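BIFUNCTIONAL PROTEIN Proline utilization A (PutA) (Corynebacterium freiburgense, PDB 5UX5) catalyses the two-step oxidation of proline to glutamate, joining an FAD-dependent proline dehydrogenase and an NAD-dependent aldehyde dehydrogenase in one chain. Local coordinates at residues E254-E259 against A286-A291; G290-I295 against N344-I349; A507-S512 against G612-L617; T583-V588 against V664-L669. All coordinates share one frame; numbering follows the deposited sequence.

Interaction 1. Residues E254-E259 against A286-A291; sequences EFLGLE and AAAGGA
At the N-terminal end of the barrel strands in the TIM-barrel proline dehydrogenase domain, the loop leading into strand 260-265 lies against the Schellman motif that ends helix 271-287. Phe255 starts a type I turn that Leu258 N closes on Phe255 O at 3.2 Å. Leu256, next in the turn, shares the contact about equally with Ala291. With CG anti to its backbone N (chi1 -164°), its branch reaches along the helix end: Leu256 CD2 comes 3.4 Å from Ala288 O, and Leu256 CG sits 3.8 Å from Gly290 CA. The backbone of Leu256 supplies the single hydrogen bond between the segments, Ala291 N to Leu256 O at 3.1 Å, fairly straight at 158° and in the carbonyl plane. Gly290 lies so close under this oxygen that a CB there would clash with it. The Schellman turn delivers the donor: Gly289, with phi 83°, lets Gly290 N reach back to Arg285 O and Gly289 N to Ala286 O, so the chain reverses out of the helix toward the loop. Gly257 follows, its CA 4.6 Å from Ala291 CA. Leu258 turns its side chain away, while its O and Ala291 O both accept from the Arg285 guanidinium, a second tie between the loops. At Glu259 the contact ends on the backbone, where Ala291 CB, which also lies 3.4 Å from Gly257 O, stands 4.1 Å from Glu259 N.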
loop_
_atom_site.group_PDB
_atom_site.type_symbol
_atom_site.label_atom_id
_atom_site.label_comp_id
_atom_site.label_asym_id
_atom_site.label_seq_id
_atom_site.Cartn_x
_atom_site.Cartn_y
_atom_site.Cartn_z
ATOM N N GLU A 254 -9.323 36.833 -16.418
ATOM C CA GLU A 254 -10.750 36.636 -16.243
ATOM C C GLU A 254 -11.154 36.735 -14.773
ATOM O O GLU A 254 -12.194 37.313 -14.446
ATOM C CB GLU A 254 -11.096 35.271 -16.832
ATOM C CG GLU A 254 -12.507 34.837 -16.769
ATOM C CD GLU A 254 -12.664 33.445 -17.360
ATOM O OE1 GLU A 254 -11.649 32.701 -17.459
ATOM O OE2 GLU A 254 -13.797 33.123 -17.785
ATOM N N PHE A 255 -10.331 36.208 -13.867
ATOM C CA PHE A 255 -10.717 36.058 -12.471
ATOM C C PHE A 255 -10.003 37.021 -11.545
ATOM O O PHE A 255 -10.091 36.865 -10.326
ATOM C CB PHE A 255 -10.468 34.626 -12.005
ATOM C CG PHE A 255 -11.181 33.591 -12.825
ATOM C CD1 PHE A 255 -12.569 33.557 -12.871
ATOM C CD2 PHE A 255 -10.462 32.648 -13.547
ATOM C CE1 PHE A 255 -13.234 32.602 -13.640
ATOM C CE2 PHE A 255 -11.116 31.676 -14.305
ATOM C CZ PHE A 255 -12.506 31.659 -14.353
ATOM N N LEU A 256 -9.331 38.033 -12.086
ATOM C CA LEU A 256 -8.464 38.853 -11.252
ATOM C C LEU A 256 -9.243 39.592 -10.170
ATOM O O LEU A 256 -8.701 39.853 -9.090
ATOM C CB LEU A 256 -7.704 39.856 -12.116
ATOM C CG LEU A 256 -6.499 40.465 -11.371
ATOM C CD1 LEU A 256 -5.596 39.372 -10.738
ATOM C CD2 LEU A 256 -5.691 41.473 -12.189
ATOM N N GLY A 257 -10.521 39.891 -10.406
ATOM C CA GLY A 257 -11.277 40.632 -9.410
ATOM C C GLY A 257 -12.259 39.835 -8.574
ATOM O O GLY A 257 -13.129 40.425 -7.927
ATOM N N LEU A 258 -12.093 38.511 -8.515
ATOM C CA LEU A 258 -13.002 37.634 -7.793
ATOM C C LEU A 258 -12.420 37.295 -6.426
ATOM O O LEU A 258 -11.320 36.736 -6.327
ATOM C CB LEU A 258 -13.260 36.350 -8.577
ATOM C CG LEU A 258 -14.220 35.347 -7.934
ATOM C CD1 LEU A 258 -15.574 35.995 -7.697
ATOM C CD2 LEU A 258 -14.344 34.093 -8.803
ATOM N N GLU A 259 -13.174 37.609 -5.383
ATOM C CA GLU A 259 -12.828 37.238 -4.018
ATOM C C GLU A 259 -13.164 35.765 -3.807
ATOM O O GLU A 259 -14.327 35.370 -3.926
ATOM C CB GLU A 259 -13.600 38.124 -3.042
ATOM C CG GLU A 259 -12.874 38.528 -1.797
ATOM C CD GLU A 259 -13.477 39.769 -1.155
ATOM O OE1 GLU A 259 -14.260 39.623 -0.189
ATOM O OE2 GLU A 259 -13.176 40.889 -1.626
ATOM N N ALA A 286 -3.130 42.207 -5.124
ATOM C CA ALA A 286 -3.650 43.561 -4.967
ATOM C C ALA A 286 -2.876 44.539 -5.824
ATOM O O ALA A 286 -3.463 45.384 -6.500
ATOM C CB ALA A 286 -3.583 43.991 -3.507
ATOM N N ALA A 287 -1.554 44.431 -5.815
ATOM C CA ALA A 287 -0.746 45.294 -6.658
ATOM C C ALA A 287 -1.134 45.169 -8.127
ATOM O O ALA A 287 -1.062 46.157 -8.870
ATOM C CB ALA A 287 0.730 44.994 -6.454
ATOM N N ALA A 288 -1.521 43.973 -8.584
ATOM C CA ALA A 288 -1.950 43.854 -9.981
ATOM C C ALA A 288 -3.389 44.373 -10.228
ATOM O O ALA A 288 -3.906 44.226 -11.344
ATOM C CB ALA A 288 -1.822 42.404 -10.444
ATOM N N GLY A 289 -4.011 45.027 -9.240
ATOM C CA GLY A 289 -5.401 45.442 -9.303
ATOM C C GLY A 289 -6.418 44.383 -8.930
ATOM O O GLY A 289 -7.614 44.578 -9.160
ATOM N N GLY A 290 -5.992 43.284 -8.329
ATOM C CA GLY A 290 -6.893 42.189 -8.047
ATOM C C GLY A 290 -7.558 42.306 -6.697
ATOM O O GLY A 290 -7.207 43.160 -5.887
ATOM N N ALA A 291 -8.533 41.427 -6.477
ATOM C CA ALA A 291 -9.336 41.402 -5.266
ATOM C C ALA A 291 -8.652 40.592 -4.164
ATOM O O ALA A 291 -7.668 39.879 -4.386
ATOM C CB ALA A 291 -10.723 40.833 -5.556
#

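Interaction 2. Residues G290-I295 against N344-I349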
loop_
_atom_site.group_PDB
_atom_site.type_symbol
_atom_site.label_atom_id
_atom_site.label_comp_id
_atom_site.label_asym_id
_atom_site.label_seq_id
_atom_site.Cartn_x
_atom_site.Cartn_y
_atom_site.Cartn_z
ATOM N N GLY A 290 -5.992 43.284 -8.329
ATOM C CA GLY A 290 -6.893 42.189 -8.047
ATOM C C GLY A 290 -7.558 42.306 -6.697
ATOM O O GLY A 290 -7.207 43.160 -5.887
ATOM N N ALA A 291 -8.533 41.427 -6.477
ATOM C CA ALA A 291 -9.336 41.402 -5.266
ATOM C C ALA A 291 -8.652 40.592 -4.164
ATOM O O ALA A 291 -7.668 39.879 -4.386
ATOM C CB ALA A 291 -10.723 40.833 -5.556
ATOM N N LYS A 292 -9.209 40.711 -2.960
ATOM C CA LYS A 292 -8.678 40.025 -1.798
ATOM C C LYS A 292 -8.831 38.517 -1.924
ATOM O O LYS A 292 -9.533 38.013 -2.798
ATOM C CB LYS A 292 -9.364 40.501 -0.520
ATOM C CG LYS A 292 -9.235 41.973 -0.249
ATOM C CD LYS A 292 -10.207 42.371 0.810
ATOM C CE LYS A 292 -10.492 43.847 0.797
ATOM N NZ LYS A 292 -11.406 44.156 1.922
ATOM N N ILE A 293 -8.090 37.798 -1.081
ATOM C CA ILE A 293 -8.317 36.382 -0.854
ATOM C C ILE A 293 -8.849 36.226 0.562
ATOM O O ILE A 293 -8.845 37.170 1.356
ATOM C CB ILE A 293 -7.052 35.541 -1.073
ATOM C CG1 ILE A 293 -5.977 35.909 -0.064
ATOM C CG2 ILE A 293 -6.517 35.762 -2.438
ATOM C CD1 ILE A 293 -4.763 35.001 -0.134
ATOM N N LYS A 294 -9.340 35.027 0.871
ATOM C CA LYS A 294 -9.784 34.688 2.220
ATOM C C LYS A 294 -9.238 33.328 2.593
ATOM O O LYS A 294 -9.335 32.382 1.811
ATOM C CB LYS A 294 -11.304 34.657 2.365
ATOM C CG LYS A 294 -11.777 34.309 3.763
ATOM C CD LYS A 294 -13.292 34.367 3.887
ATOM C CE LYS A 294 -13.779 33.941 5.268
ATOM N NZ LYS A 294 -15.228 33.639 5.311
ATOM N N ILE A 295 -8.670 33.229 3.785
ATOM C CA ILE A 295 -8.198 31.964 4.318
ATOM C C ILE A 295 -9.156 31.533 5.412
ATOM O O ILE A 295 -9.490 32.319 6.302
ATOM C CB ILE A 295 -6.745 32.094 4.796
ATOM C CG1 ILE A 295 -5.892 32.261 3.532
ATOM C CG2 ILE A 295 -6.315 30.877 5.616
ATOM C CD1 ILE A 295 -4.527 32.708 3.714
ATOM N N ASN A 344 -5.288 42.453 2.644
ATOM C CA ASN A 344 -5.792 41.748 1.477
ATOM C C ASN A 344 -6.132 40.291 1.746
ATOM O O ASN A 344 -6.693 39.629 0.866
ATOM C CB ASN A 344 -4.779 41.855 0.350
ATOM C CG ASN A 344 -4.731 43.249 -0.213
ATOM O OD1 ASN A 344 -5.774 43.807 -0.530
ATOM N ND2 ASN A 344 -3.539 43.837 -0.317
ATOM N N VAL A 345 -5.884 39.800 2.954
ATOM C CA VAL A 345 -6.209 38.436 3.350
ATOM C C VAL A 345 -7.293 38.535 4.416
ATOM O O VAL A 345 -7.001 38.816 5.585
ATOM C CB VAL A 345 -4.981 37.673 3.868
ATOM C CG1 VAL A 345 -5.277 36.177 3.914
ATOM C CG2 VAL A 345 -3.772 37.941 2.995
ATOM N N ARG A 346 -8.546 38.334 4.020
ATOM C CA ARG A 346 -9.601 38.132 5.000
ATOM C C ARG A 346 -9.448 36.746 5.614
ATOM O O ARG A 346 -8.767 35.869 5.067
ATOM C CB ARG A 346 -10.972 38.273 4.362
ATOM C CG ARG A 346 -11.158 39.557 3.523
ATOM C CD ARG A 346 -12.620 39.889 3.316
ATOM N NE ARG A 346 -13.276 40.083 4.603
ATOM C CZ ARG A 346 -14.133 39.216 5.135
ATOM N NH1 ARG A 346 -14.442 38.092 4.483
ATOM N NH2 ARG A 346 -14.679 39.464 6.317
ATOM N N VAL A 347 -10.074 36.557 6.776
ATOM C CA VAL A 347 -9.847 35.379 7.606
ATOM C C VAL A 347 -11.165 34.824 8.115
ATOM O O VAL A 347 -11.901 35.514 8.831
ATOM C CB VAL A 347 -8.950 35.697 8.808
ATOM C CG1 VAL A 347 -8.548 34.447 9.469
ATOM C CG2 VAL A 347 -7.754 36.463 8.364
ATOM N N GLY A 348 -11.421 33.552 7.826
ATOM C CA GLY A 348 -12.478 32.843 8.515
ATOM C C GLY A 348 -11.896 31.946 9.600
ATOM O O GLY A 348 -11.203 30.968 9.294
ATOM N N ILE A 349 -12.139 32.283 10.866
ATOM C CA ILE A 349 -11.779 31.404 11.975
ATOM C C ILE A 349 -12.865 30.340 12.083
ATOM O O ILE A 349 -14.031 30.647 12.347
ATOM C CB ILE A 349 -11.616 32.181 13.298
ATOM C CG1 ILE A 349 -10.167 32.608 13.561
ATOM C CG2 ILE A 349 -12.035 31.342 14.475
ATOM C CD1 ILE A 349 -9.667 33.665 12.683
#
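Lys294 and Arg346 leave the same face of two adjacent parallel barrel strands and cross obliquely. Lys294 is fully extended, with CG anti to the backbone N (chi1 180°), so its chain runs across the neighbouring strand: Lys294 CG passes 3.6 Å from Arg346 O and Lys294 CE passes 3.5 Å from Gly348 N. Arg346, bent at chi3 (60°), sets NH1 3.9 Å from Lys294 CD. The two cations stay 4.6 Å apart, NZ of Lys294 to NH1 of Arg346. Asp374 forms salt bridges with both and Glu376 with Lys294, which probably offsets the repulsion of the like charges; Lys294 also makes a cation-pi contact with Phe228.

The other face is apolar. Ile293 and Val345 lie side by side and point the same way, while Ile295 crosses Val345 obliquely, its CD1 3.6 Å from Val345 CG1. This pairing is fixed by four backbone bonds: Ile293 N to Asn344 O, Arg346 N to Ile293 O, Ile295 N to Arg346 O, and the shortest, Gly348 N to Ile295 O at 2.8 Å. Strands 260-265 and 373-378 flank the pair within the barrel, and helices 271-287 and 323-337 pack over the isoleucine and valine face.

Interaction 3. Residues A507-S512 against G612-L617; sequences AGLLKS and GAKAIL
The C-terminal turn of helix 499-511 packs against strand 614-618 of the parallel, Rossmann-type part of the sheet in the aldehyde dehydrogenase domain. The axes of the short segments pass 9.0 Å apart, and at 153° between their N-to-C directions the helix runs nearly antiparallel to the strand.

Apolar contacts centre on Leu509, whose CB faces the strand and whose two methyls divide the work. Leu509 CD1 meets CG1 of Ile616 at 3.7 Å, the two side chains crossing obliquely. Leu509 CD2 lies 3.9 Å from CG of Lys614, and here the chains slide past each other in opposite directions, one coming from the helix and the other from the strand. Leu587, from the adjacent strand 580-591, touches both Leu509 and Ile616, and Gln645 of strand 644-646 also meets Leu509, so the leucine touches side chains of more than one strand.

Polar contacts belong to the helix end. Ser512 N still bonds back to Leu509 O, while Ser512 OG is hydrogen-bonded to Asp642 O and so ties the helix terminus to the loop before strand 644-646. Lys614 is folded at chi2 (72°) and chi3 (90°), which curls its aliphatic chain beneath the last turn instead of extending it away. The ammonium is thereby brought to the carbonyl end of the helix, where the negative end of the dipole would be expected to favour its charge. Lys614 NZ is 3.4 Å from Ser512 O. The neighbouring methylene lies against two backbone carbonyl oxygens, Lys614 CE standing 3.1 Å from Leu509 O and 3.3 Å from Ser512 O.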
loop_
_atom_site.group_PDB
_atom_site.type_symbol
_atom_site.label_atom_id
_atom_site.label_comp_id
_atom_site.label_asym_id
_atom_site.label_seq_id
_atom_site.Cartn_x
_atom_site.Cartn_y
_atom_site.Cartn_z
ATOM N N ALA A 507 33.076 -22.221 -12.760
ATOM C CA ALA A 507 34.225 -22.710 -12.006
ATOM C C ALA A 507 34.986 -21.574 -11.336
ATOM O O ALA A 507 35.502 -21.747 -10.225
ATOM C CB ALA A 507 35.161 -23.501 -12.920
ATOM N N GLY A 508 35.058 -20.406 -11.977
ATOM C CA GLY A 508 35.763 -19.289 -11.371
ATOM C C GLY A 508 35.117 -18.828 -10.079
ATOM O O GLY A 508 35.810 -18.465 -9.127
ATOM N N LEU A 509 33.777 -18.828 -10.032
ATOM C CA LEU A 509 33.078 -18.469 -8.802
ATOM C C LEU A 509 33.316 -19.480 -7.689
ATOM O O LEU A 509 33.468 -19.098 -6.521
ATOM C CB LEU A 509 31.580 -18.335 -9.062
ATOM C CG LEU A 509 31.105 -16.929 -9.375
ATOM C CD1 LEU A 509 29.594 -16.881 -9.438
ATOM C CD2 LEU A 509 31.606 -16.054 -8.264
ATOM N N LEU A 510 33.355 -20.771 -8.022
ATOM C CA LEU A 510 33.535 -21.785 -6.983
ATOM C C LEU A 510 34.876 -21.648 -6.295
ATOM O O LEU A 510 35.029 -22.063 -5.143
ATOM C CB LEU A 510 33.408 -23.191 -7.565
ATOM C CG LEU A 510 32.012 -23.604 -7.982
ATOM C CD1 LEU A 510 32.008 -25.036 -8.398
ATOM C CD2 LEU A 510 31.063 -23.361 -6.831
ATOM N N LYS A 511 35.860 -21.097 -6.992
ATOM C CA LYS A 511 37.202 -21.011 -6.441
ATOM C C LYS A 511 37.305 -20.003 -5.294
ATOM O O LYS A 511 38.161 -20.164 -4.421
ATOM C CB LYS A 511 38.178 -20.712 -7.579
ATOM C CG LYS A 511 38.637 -22.003 -8.232
ATOM C CD LYS A 511 39.748 -21.847 -9.257
ATOM C CE LYS A 511 40.023 -23.212 -9.905
ATOM N NZ LYS A 511 38.738 -23.953 -10.137
ATOM N N SER A 512 36.463 -18.982 -5.256
ATOM C CA SER A 512 36.532 -18.008 -4.157
ATOM C C SER A 512 36.143 -18.662 -2.830
ATOM O O SER A 512 35.112 -19.338 -2.754
ATOM C CB SER A 512 35.610 -16.826 -4.431
ATOM O OG SER A 512 35.791 -16.378 -5.753
ATOM N N GLY A 612 25.577 -17.882 2.514
ATOM C CA GLY A 612 26.954 -18.321 2.402
ATOM C C GLY A 612 27.391 -18.788 1.031
ATOM O O GLY A 612 28.516 -19.269 0.866
ATOM N N ALA A 613 26.523 -18.663 0.040
ATOM C CA ALA A 613 26.826 -19.109 -1.311
ATOM C C ALA A 613 27.298 -17.951 -2.183
ATOM O O ALA A 613 27.145 -16.776 -1.838
ATOM C CB ALA A 613 25.598 -19.764 -1.938
ATOM N N LYS A 614 27.922 -18.308 -3.302
ATOM C CA LYS A 614 28.090 -17.392 -4.430
ATOM C C LYS A 614 26.808 -17.381 -5.268
ATOM O O LYS A 614 26.008 -18.324 -5.227
ATOM C CB LYS A 614 29.298 -17.794 -5.300
ATOM C CG LYS A 614 30.662 -17.324 -4.741
ATOM C CD LYS A 614 31.155 -18.062 -3.488
ATOM C CE LYS A 614 32.004 -19.284 -3.849
ATOM N NZ LYS A 614 31.932 -20.410 -2.863
ATOM N N ALA A 615 26.566 -16.283 -5.977
ATOM C CA ALA A 615 25.341 -16.192 -6.767
ATOM C C ALA A 615 25.630 -15.784 -8.201
ATOM O O ALA A 615 26.422 -14.865 -8.455
ATOM C CB ALA A 615 24.350 -15.212 -6.160
ATOM N N ILE A 616 24.941 -16.447 -9.129
ATOM C CA ILE A 616 24.853 -16.014 -10.519
ATOM C C ILE A 616 23.464 -15.438 -10.746
ATOM O O ILE A 616 22.452 -16.108 -10.495
ATOM C CB ILE A 616 25.144 -17.151 -11.503
ATOM C CG1 ILE A 616 26.643 -17.429 -11.556
ATOM C CG2 ILE A 616 24.652 -16.781 -12.857
ATOM C CD1 ILE A 616 27.010 -18.657 -12.347
ATOM N N LEU A 617 23.421 -14.183 -11.175
ATOM C CA LEU A 617 22.189 -13.526 -11.574
ATOM C C LEU A 617 22.040 -13.642 -13.084
ATOM O O LEU A 617 22.883 -13.131 -13.841
ATOM C CB LEU A 617 22.187 -12.057 -11.139
ATOM C CG LEU A 617 21.080 -11.144 -11.709
ATOM C CD1 LEU A 617 19.697 -11.718 -11.479
ATOM C CD2 LEU A 617 21.165 -9.751 -11.084
#

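Interaction 4. Residues T583-V588 against V664-L669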
loop_
_atom_site.group_PDB
_atom_site.type_symbol
_atom_site.label_atom_id
_atom_site.label_comp_id
_atom_site.label_asym_id
_atom_site.label_seq_id
_atom_site.Cartn_x
_atom_site.Cartn_y
_atom_site.Cartn_z
ATOM N N THR A 583 24.888 -25.916 6.692
ATOM C CA THR A 583 26.018 -25.851 5.769
ATOM C C THR A 583 25.517 -25.279 4.454
ATOM O O THR A 583 24.693 -25.929 3.777
ATOM C CB THR A 583 26.639 -27.230 5.570
ATOM O OG1 THR A 583 27.079 -27.713 6.844
ATOM C CG2 THR A 583 27.822 -27.162 4.601
ATOM N N PRO A 584 25.970 -24.094 4.059
ATOM C CA PRO A 584 25.451 -23.477 2.830
ATOM C C PRO A 584 25.882 -24.203 1.570
ATOM O O PRO A 584 26.914 -24.877 1.519
ATOM C CB PRO A 584 26.049 -22.068 2.855
ATOM C CG PRO A 584 27.291 -22.187 3.727
ATOM C CD PRO A 584 26.891 -23.205 4.788
ATOM N N HIS A 585 25.047 -24.055 0.547
ATOM C CA HIS A 585 25.409 -24.307 -0.840
ATOM C C HIS A 585 26.666 -23.518 -1.212
ATOM O O HIS A 585 26.988 -22.503 -0.580
ATOM C CB HIS A 585 24.261 -23.867 -1.768
ATOM C CG HIS A 585 23.003 -24.662 -1.629
ATOM N ND1 HIS A 585 21.761 -24.127 -1.894
ATOM C CD2 HIS A 585 22.794 -25.959 -1.309
ATOM C CE1 HIS A 585 20.835 -25.052 -1.712
ATOM N NE2 HIS A 585 21.438 -26.173 -1.360
ATOM N N ASN A 586 27.361 -23.946 -2.262
ATOM C CA ASN A 586 28.462 -23.160 -2.797
ATOM C C ASN A 586 28.019 -22.122 -3.825
ATOM O O ASN A 586 28.598 -21.028 -3.873
ATOM C CB ASN A 586 29.496 -24.103 -3.393
ATOM C CG ASN A 586 30.152 -24.948 -2.326
ATOM O OD1 ASN A 586 30.299 -24.500 -1.183
ATOM N ND2 ASN A 586 30.556 -26.161 -2.678
ATOM N N LEU A 587 26.992 -22.427 -4.622
ATOM C CA LEU A 587 26.613 -21.610 -5.773
ATOM C C LEU A 587 25.109 -21.710 -5.991
ATOM O O LEU A 587 24.572 -22.816 -6.090
ATOM C CB LEU A 587 27.358 -22.056 -7.039
ATOM C CG LEU A 587 27.092 -21.433 -8.410
ATOM C CD1 LEU A 587 27.286 -19.913 -8.467
ATOM C CD2 LEU A 587 27.980 -22.102 -9.433
ATOM N N VAL A 588 24.435 -20.562 -6.055
ATOM C CA VAL A 588 23.025 -20.485 -6.411
ATOM C C VAL A 588 22.878 -19.669 -7.689
ATOM O O VAL A 588 23.539 -18.640 -7.850
ATOM C CB VAL A 588 22.200 -19.858 -5.281
ATOM C CG1 VAL A 588 20.774 -19.633 -5.759
ATOM C CG2 VAL A 588 22.252 -20.744 -4.034
ATOM N N VAL A 664 25.853 -26.213 -9.896
ATOM C CA VAL A 664 24.890 -25.255 -9.367
ATOM C C VAL A 664 24.041 -25.987 -8.331
ATOM O O VAL A 664 23.398 -26.991 -8.647
ATOM C CB VAL A 664 24.037 -24.636 -10.489
ATOM C CG1 VAL A 664 22.904 -23.853 -9.929
ATOM C CG2 VAL A 664 24.900 -23.744 -11.367
ATOM N N ASP A 665 24.069 -25.507 -7.085
ATOM C CA ASP A 665 23.398 -26.223 -6.010
ATOM C C ASP A 665 21.917 -25.904 -5.940
ATOM O O ASP A 665 21.123 -26.752 -5.503
ATOM C CB ASP A 665 24.060 -25.917 -4.667
ATOM C CG ASP A 665 25.499 -26.341 -4.642
ATOM O OD1 ASP A 665 25.749 -27.511 -4.995
ATOM O OD2 ASP A 665 26.379 -25.520 -4.299
ATOM N N ALA A 666 21.514 -24.727 -6.393
ATOM C CA ALA A 666 20.087 -24.440 -6.420
ATOM C C ALA A 666 19.800 -23.351 -7.432
ATOM O O ALA A 666 20.645 -22.496 -7.712
ATOM C CB ALA A 666 19.555 -24.005 -5.058
ATOM N N ILE A 667 18.578 -23.379 -7.942
ATOM C CA ILE A 667 18.040 -22.322 -8.778
ATOM C C ILE A 667 16.918 -21.662 -7.999
ATOM O O ILE A 667 16.039 -22.356 -7.463
ATOM C CB ILE A 667 17.519 -22.864 -10.116
ATOM C CG1 ILE A 667 18.671 -23.414 -10.949
ATOM C CG2 ILE A 667 16.764 -21.769 -10.872
ATOM C CD1 ILE A 667 18.214 -24.145 -12.185
ATOM N N ILE A 668 16.994 -20.337 -7.871
ATOM C CA ILE A 668 15.866 -19.520 -7.450
ATOM C C ILE A 668 15.256 -18.914 -8.709
ATOM O O ILE A 668 15.933 -18.178 -9.437
ATOM C CB ILE A 668 16.288 -18.418 -6.478
ATOM C CG1 ILE A 668 16.989 -19.002 -5.250
ATOM C CG2 ILE A 668 15.067 -17.623 -6.096
ATOM C CD1 ILE A 668 17.608 -17.937 -4.373
ATOM N N LEU A 669 14.006 -19.269 -8.994
ATOM C CA LEU A 669 13.332 -18.936 -10.241
ATOM C C LEU A 669 11.992 -18.281 -9.964
ATOM O O LEU A 669 11.248 -18.728 -9.090
ATOM C CB LEU A 669 13.097 -20.188 -11.084
ATOM C CG LEU A 669 12.099 -20.160 -12.237
ATOM C CD1 LEU A 669 12.631 -19.288 -13.335
ATOM C CD2 LEU A 669 11.828 -21.582 -12.744
#
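Two neighbouring parallel strands of the NAD-binding, Rossmann-type sheet, 580-591 and 666-670, come together here at the point where the first is interrupted by a short loop. Asp665, near the start of strand 666-670, reaches across to that break. Its CG stands beside the backbone N, anti to the carbonyl carbon (chi1 -61°), and this places OD2 before two successive amides. Asn586 N donates to Asp665 OD2 at 2.8 Å from above the carboxylate plane, whereas Leu587 N, at 3.2 Å from the same Asp665 OD2, meets the anti lone pair, the one away from OD1. The main chain answers with Asp665 N to Leu587 O at 2.9 Å, in the carbonyl plane, so side chain and backbone of one aspartate hold both the N-H and the C=O of Leu587.

The methylene of Asp665 has its own role. Asp665 CB lies over a face of the His585 ring, 3.8 Å from the centroid and 29° off the ring normal, a CH-pi contact; ring and carboxylate planes are inclined by 33°. Farther along, Val588 CG1 packs on Ile668 CD1 at 3.8 Å, and Leu587 CD2 approaches Val664 CG2 at 4.0 Å. Strand 666-670 continues to Leu669, which touches NAD, and Asn687 of the next strand binds Asp665 O.

Two amide donors on one oxygen would be expected to stabilise the ionised carboxylate and lower its proton affinity. The aspartate thus serves as acceptor for two amides at the break in strand 580-591, on the side facing 664-669.

The four contacts fall into two pairs, one in each catalytic domain, with contact centres 68 to 71 Å apart from pair to pair. Interactions 1 and 2 share Gly290 and Ala291: the chain leaves the surface helix-end turn of interaction 1 and enters the buried barrel strands of interaction 2, moving from a single backbone hydrogen bond between two loops to regular parallel pairing with charged residues on one face. Interactions 3 and 4, both buried, meet where strand 614-618 of the former pairs with strand 580-591 of the latter, Lys614 N and O probably bonding to Asn586 O and Val588 N. There the chemistry divides: a strand lysine whose side chain leaves the sheet to reach helix-end carbonyls, and an aspartate accepting amides from the neighbouring strand.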